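Local atomic coordinates of NIF3-related protein (Bacillus cereus, PDB entry 2GX8), a protein that is of unknown function but belongs to the NIF3 family, binds a pair of zinc ions and carries an inserted domain thought to be regulatory. Residues I35-S40 with K378-H383; E76-A81 with E114-N119. All coordinates share one frame; numbering follows the deposited sequence.

Contact 1. Residues I35-S40 with K378-H383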
loop_
_atom_site.group_PDB
_atom_site.type_symbol
_atom_site.label_atom_id
_atom_site.label_comp_id
_atom_site.label_asym_id
_atom_site.label_seq_id
_atom_site.Cartn_x
_atom_site.Cartn_y
_atom_site.Cartn_z
ATOM N N ILE C 35 23.682 -24.341 -18.869
ATOM C CA ILE C 35 22.687 -23.799 -17.956
ATOM C C ILE C 35 21.526 -24.762 -17.783
ATOM O O ILE C 35 21.063 -24.979 -16.669
ATOM C CB ILE C 35 22.240 -22.395 -18.439
ATOM C CG1 ILE C 35 23.389 -21.421 -18.211
ATOM C CG2 ILE C 35 20.984 -21.918 -17.755
ATOM C CD1 ILE C 35 23.962 -21.499 -16.820
ATOM N N SER C 36 21.099 -25.383 -18.876
ATOM C CA SER C 36 20.005 -26.339 -18.824
ATOM C C SER C 36 20.378 -27.563 -17.977
ATOM O O SER C 36 19.516 -28.160 -17.347
ATOM C CB SER C 36 19.586 -26.761 -20.225
ATOM O OG SER C 36 18.326 -27.376 -20.180
ATOM N N LEU C 37 21.661 -27.915 -17.954
ATOM C CA LEU C 37 22.147 -29.027 -17.132
ATOM C C LEU C 37 22.369 -28.620 -15.683
ATOM O O LEU C 37 22.382 -29.472 -14.794
ATOM C CB LEU C 37 23.441 -29.616 -17.693
ATOM C CG LEU C 37 23.320 -30.476 -18.959
ATOM C CD1 LEU C 37 24.691 -30.935 -19.430
ATOM C CD2 LEU C 37 22.423 -31.690 -18.707
ATOM N N PHE C 38 22.575 -27.325 -15.443
ATOM C CA PHE C 38 22.758 -26.811 -14.090
ATOM C C PHE C 38 21.413 -26.778 -13.404
ATOM O O PHE C 38 21.291 -27.120 -12.222
ATOM C CB PHE C 38 23.347 -25.385 -14.099
ATOM C CG PHE C 38 23.355 -24.722 -12.740
ATOM C CD1 PHE C 38 22.396 -23.762 -12.405
ATOM C CD2 PHE C 38 24.292 -25.085 -11.777
ATOM C CE1 PHE C 38 22.380 -23.160 -11.136
ATOM C CE2 PHE C 38 24.292 -24.491 -10.513
ATOM C CZ PHE C 38 23.331 -23.530 -10.186
ATOM N N GLU C 39 20.408 -26.349 -14.157
ATOM C CA GLU C 39 19.054 -26.219 -13.644
ATOM C C GLU C 39 18.376 -27.557 -13.370
ATOM O O GLU C 39 17.353 -27.595 -12.696
ATOM C CB GLU C 39 18.214 -25.321 -14.557
ATOM C CG GLU C 39 18.659 -23.867 -14.477
ATOM C CD GLU C 39 17.998 -22.935 -15.475
ATOM O OE1 GLU C 39 18.453 -21.770 -15.553
ATOM O OE2 GLU C 39 17.055 -23.345 -16.202
ATOM N N SER C 40 18.951 -28.647 -13.871
ATOM C CA SER C 40 18.414 -29.967 -13.579
ATOM C C SER C 40 18.676 -30.268 -12.096
ATOM O O SER C 40 17.893 -30.958 -11.431
ATOM C CB SER C 40 19.064 -31.033 -14.467
ATOM O OG SER C 40 20.447 -31.193 -14.174
ATOM N N LYS C 378 27.564 -36.248 -20.357
ATOM C CA LYS C 378 27.001 -35.918 -21.667
ATOM C C LYS C 378 28.016 -35.553 -22.752
ATOM O O LYS C 378 27.697 -34.809 -23.675
ATOM C CB LYS C 378 25.861 -34.901 -21.536
ATOM C CG LYS C 378 24.646 -35.542 -20.897
ATOM C CD LYS C 378 23.439 -34.645 -20.791
ATOM C CE LYS C 378 22.288 -35.468 -20.221
ATOM N NZ LYS C 378 21.041 -34.688 -20.055
ATOM N N LYS C 379 29.227 -36.092 -22.618
ATOM C CA LYS C 379 30.309 -35.969 -23.610
ATOM C C LYS C 379 30.742 -34.556 -23.976
ATOM O O LYS C 379 31.488 -34.382 -24.944
ATOM C CB LYS C 379 29.938 -36.689 -24.928
ATOM C CG LYS C 379 29.368 -38.134 -24.873
ATOM C CD LYS C 379 30.346 -39.249 -24.444
ATOM C CE LYS C 379 30.417 -39.456 -22.919
ATOM N NZ LYS C 379 31.217 -40.664 -22.533
ATOM N N LEU C 380 30.281 -33.563 -23.214
ATOM C CA LEU C 380 30.563 -32.147 -23.480
ATOM C C LEU C 380 31.978 -31.729 -23.167
ATOM O O LEU C 380 32.550 -32.105 -22.145
ATOM C CB LEU C 380 29.584 -31.241 -22.735
ATOM C CG LEU C 380 28.153 -31.337 -23.241
ATOM C CD1 LEU C 380 27.259 -30.391 -22.478
ATOM C CD2 LEU C 380 28.116 -31.034 -24.735
ATOM N N ASN C 381 32.529 -30.923 -24.055
ATOM C CA ASN C 381 33.895 -30.474 -23.932
ATOM C C ASN C 381 33.956 -29.128 -23.201
ATOM O O ASN C 381 34.188 -28.081 -23.817
ATOM C CB ASN C 381 34.522 -30.398 -25.326
ATOM C CG ASN C 381 36.015 -30.153 -25.290
ATOM O OD1 ASN C 381 36.591 -29.903 -24.234
ATOM N ND2 ASN C 381 36.655 -30.233 -26.455
ATOM N N VAL C 382 33.726 -29.179 -21.885
ATOM C CA VAL C 382 33.760 -27.995 -21.020
ATOM C C VAL C 382 34.535 -28.302 -19.749
ATOM O O VAL C 382 34.359 -29.356 -19.144
ATOM C CB VAL C 382 32.361 -27.524 -20.514
ATOM C CG1 VAL C 382 32.445 -26.068 -20.091
ATOM C CG2 VAL C 382 31.302 -27.636 -21.555
ATOM N N HIS C 383 35.364 -27.353 -19.338
ATOM C CA HIS C 383 36.127 -27.451 -18.113
ATOM C C HIS C 383 35.436 -26.498 -17.115
ATOM O O HIS C 383 35.287 -25.317 -17.395
ATOM C CB HIS C 383 37.563 -26.999 -18.390
ATOM C CG HIS C 383 38.549 -27.350 -17.311
ATOM N ND1 HIS C 383 38.319 -27.105 -15.969
ATOM C CD2 HIS C 383 39.804 -27.858 -17.387
ATOM C CE1 HIS C 383 39.371 -27.484 -15.264
ATOM N NE2 HIS C 383 40.291 -27.935 -16.101
#
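Leu37, near the end of helix 31-38, meets Lys378 and Leu380 through its two methyl groups, and nothing but side chains bridges the gap. The apolar part is a meeting of leucine ends: CD1 of Leu37 and CD1 of Leu380 approach tip to tip at 4.0 Å. The other methyl lies against the lysine chain, with Leu37 CD2 3.8 Å from Lys378 CD. The Lys378 chain, extended beyond CG, runs obliquely across the leucine and carries the ammonium past it; the 3.6 Å between Lys378 NZ and Leu37 CD2 is a van der Waals approach of a charged end to a methyl.

No hydrogen bond crosses between the two segments. Ser40 OG donates to Leu37 O at 2.7 Å from above the carbonyl plane, tying the chain back on Leu37. On the other segment Lys379, with positive phi, is the C-prime residue of a Schellman motif, and on either side of it in sequence Lys378 and Leu380 both point their CB atoms toward 35-40.

The contact lies at the surface, where the end of helix 31-38 meets the link from helix 362-377 to strand 383-386. Phe38 packs on Val367 of that long helix, while Pro29 touches Leu380.

Contact 2. Residues E76-A81 with E114-N119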
loop_
_atom_site.group_PDB
_atom_site.type_symbol
_atom_site.label_atom_id
_atom_site.label_comp_id
_atom_site.label_asym_id
_atom_site.label_seq_id
_atom_site.Cartn_x
_atom_site.Cartn_y
_atom_site.Cartn_z
ATOM N N GLU C 76 37.914 -8.861 -9.287
ATOM C CA GLU C 76 39.028 -9.807 -9.279
ATOM C C GLU C 76 38.563 -11.169 -9.758
ATOM O O GLU C 76 39.347 -11.911 -10.347
ATOM C CB GLU C 76 39.700 -9.920 -7.903
ATOM C CG GLU C 76 40.518 -8.710 -7.430
ATOM C CD GLU C 76 39.674 -7.507 -6.966
ATOM O OE1 GLU C 76 38.465 -7.670 -6.673
ATOM O OE2 GLU C 76 40.234 -6.384 -6.878
ATOM N N VAL C 77 37.300 -11.503 -9.492
ATOM C CA VAL C 77 36.709 -12.774 -9.962
ATOM C C VAL C 77 36.544 -12.742 -11.498
ATOM O O VAL C 77 36.781 -13.752 -12.179
ATOM C CB VAL C 77 35.356 -13.112 -9.258
ATOM C CG1 VAL C 77 34.611 -14.231 -9.991
ATOM C CG2 VAL C 77 35.571 -13.477 -7.807
ATOM N N VAL C 78 36.158 -11.573 -12.029
ATOM C CA VAL C 78 36.014 -11.376 -13.471
ATOM C C VAL C 78 37.403 -11.456 -14.142
ATOM O O VAL C 78 37.534 -12.065 -15.210
ATOM C CB VAL C 78 35.240 -10.060 -13.839
ATOM C CG1 VAL C 78 35.007 -9.981 -15.336
ATOM C CG2 VAL C 78 33.879 -10.009 -13.163
ATOM N N ASP C 79 38.436 -10.875 -13.513
ATOM C CA ASP C 79 39.805 -10.970 -14.041
ATOM C C ASP C 79 40.196 -12.442 -14.146
ATOM O O ASP C 79 40.911 -12.830 -15.070
ATOM C CB ASP C 79 40.862 -10.292 -13.145
ATOM C CG ASP C 79 40.773 -8.775 -13.120
ATOM O OD1 ASP C 79 40.179 -8.151 -14.034
ATOM O OD2 ASP C 79 41.344 -8.201 -12.167
ATOM N N GLU C 80 39.735 -13.249 -13.187
ATOM C CA GLU C 80 40.061 -14.678 -13.138
ATOM C C GLU C 80 39.420 -15.440 -14.293
ATOM O O GLU C 80 40.018 -16.350 -14.868
ATOM C CB GLU C 80 39.605 -15.277 -11.817
ATOM C CG GLU C 80 40.098 -16.695 -11.582
ATOM C CD GLU C 80 39.541 -17.308 -10.315
ATOM O OE1 GLU C 80 40.243 -18.152 -9.709
ATOM O OE2 GLU C 80 38.414 -16.928 -9.918
ATOM N N ALA C 81 38.195 -15.042 -14.623
ATOM C CA ALA C 81 37.447 -15.647 -15.698
ATOM C C ALA C 81 38.122 -15.345 -17.043
ATOM O O ALA C 81 38.080 -16.161 -17.966
ATOM C CB ALA C 81 36.026 -15.143 -15.679
ATOM N N GLU C 114 30.845 -3.366 -16.705
ATOM C CA GLU C 114 31.590 -2.936 -17.915
ATOM C C GLU C 114 32.620 -3.982 -18.331
ATOM O O GLU C 114 32.741 -4.322 -19.512
ATOM C CB GLU C 114 32.296 -1.608 -17.636
ATOM C CG GLU C 114 33.191 -1.112 -18.764
ATOM C CD GLU C 114 33.919 0.185 -18.425
ATOM O OE1 GLU C 114 34.485 0.260 -17.317
ATOM O OE2 GLU C 114 33.939 1.115 -19.270
ATOM N N LYS C 115 33.371 -4.488 -17.361
ATOM C CA LYS C 115 34.374 -5.504 -17.638
ATOM C C LYS C 115 33.713 -6.774 -18.206
ATOM O O LYS C 115 34.229 -7.360 -19.165
ATOM C CB LYS C 115 35.218 -5.776 -16.397
ATOM C CG LYS C 115 36.302 -6.819 -16.584
ATOM C CD LYS C 115 37.391 -6.754 -15.486
ATOM C CE LYS C 115 38.377 -5.617 -15.787
ATOM N NZ LYS C 115 39.440 -5.458 -14.762
ATOM N N CYS C 116 32.561 -7.161 -17.651
ATOM C CA CYS C 116 31.783 -8.326 -18.138
ATOM C C CYS C 116 31.261 -8.100 -19.535
ATOM O O CYS C 116 31.375 -8.969 -20.407
ATOM C CB CYS C 116 30.578 -8.598 -17.239
ATOM S SG CYS C 116 30.968 -9.156 -15.606
ATOM N N ILE C 117 30.665 -6.937 -19.758
ATOM C CA ILE C 117 30.146 -6.634 -21.093
ATOM C C ILE C 117 31.223 -6.505 -22.157
ATOM O O ILE C 117 31.088 -7.092 -23.222
ATOM C CB ILE C 117 29.199 -5.417 -21.102
ATOM C CG1 ILE C 117 27.836 -5.849 -20.544
ATOM C CG2 ILE C 117 29.032 -4.874 -22.536
ATOM C CD1 ILE C 117 26.755 -4.799 -20.673
ATOM N N LYS C 118 32.293 -5.769 -21.883
ATOM C CA LYS C 118 33.375 -5.614 -22.857
ATOM C C LYS C 118 34.072 -6.919 -23.225
ATOM O O LYS C 118 34.606 -7.072 -24.325
ATOM C CB LYS C 118 34.421 -4.610 -22.371
ATOM C CG LYS C 118 33.954 -3.187 -22.416
ATOM C CD LYS C 118 35.097 -2.240 -22.261
ATOM C CE LYS C 118 34.586 -0.813 -22.222
ATOM N NZ LYS C 118 35.709 0.177 -22.262
ATOM N N ASN C 119 34.053 -7.863 -22.298
ATOM C CA ASN C 119 34.721 -9.135 -22.499
ATOM C C ASN C 119 33.796 -10.283 -22.828
ATOM O O ASN C 119 34.200 -11.436 -22.704
ATOM C CB ASN C 119 35.576 -9.450 -21.274
ATOM C CG ASN C 119 36.789 -8.550 -21.183
ATOM O OD1 ASN C 119 37.755 -8.708 -21.952
ATOM N ND2 ASN C 119 36.761 -7.603 -20.245
#
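Lys115 reaches across from helix 108-118 to Asp79 on helix 75-84 and forms a salt bridge there, its NZ donating to Asp79 OD1 at 2.9 Å. The ammonium arrives on the syn side of that oxygen, the side of the other carboxylate oxygen, and the two side chains cross at about a right angle. Beneath the ion pair the lysine's methylenes slide past Val78 in the opposite direction, with Lys115 CG 3.6 Å from Val78 CG1. The other valine methyl, CG2, packs on Cys116 SG at 3.9 Å, so Val78 fits against two successive residues of the facing helix.

The lysine's shape explains its double role. CG is anti to the backbone N (chi1 -180°), which sends the chain toward Val78, and a bend at chi3 (-79°) then turns the ammonium to the carboxylate. Glu75 forms a second salt bridge with the same NZ, so two acidic groups fix the ammonium and would be expected to favour its charged form. Behind Lys115, its carbonyl O accepts a 2.8 Å bond from Asn119 ND2, closing the end of the helix.

Val73 and Ile121 also touch Val78, while Ile117 turns to Ile117 of the second subunit. The segment axes run nearly parallel, 18° apart and 10.3 Å at their closest. Such side-by-side helices, each leading into a parallel strand (88-91 and 122-125), are characteristic of successive beta-alpha-beta crossovers on one face of an alpha/beta sheet.

Contact 2 is nested in sequence inside the loop closed by contact 1, which joins residues near the two ends of the chain. Their centres are 22 Å apart and their nearest atoms about 10 Å, so they do not touch. What they share is the five-stranded mixed sheet: the helices of contact 2 connect its parallel strands 66-70, 88-91 and 122-125, whereas 378-383 leads into strand 383-386, outermost within this chain and paired with 66-70. The C-terminal part thus returns, after the long excursion through the middle of the chain, to complete a unit begun at the N terminus. The zinc ligands are split likewise, His92, His93 and Asp131 coming from the early part and His357 and Glu360 from the late one.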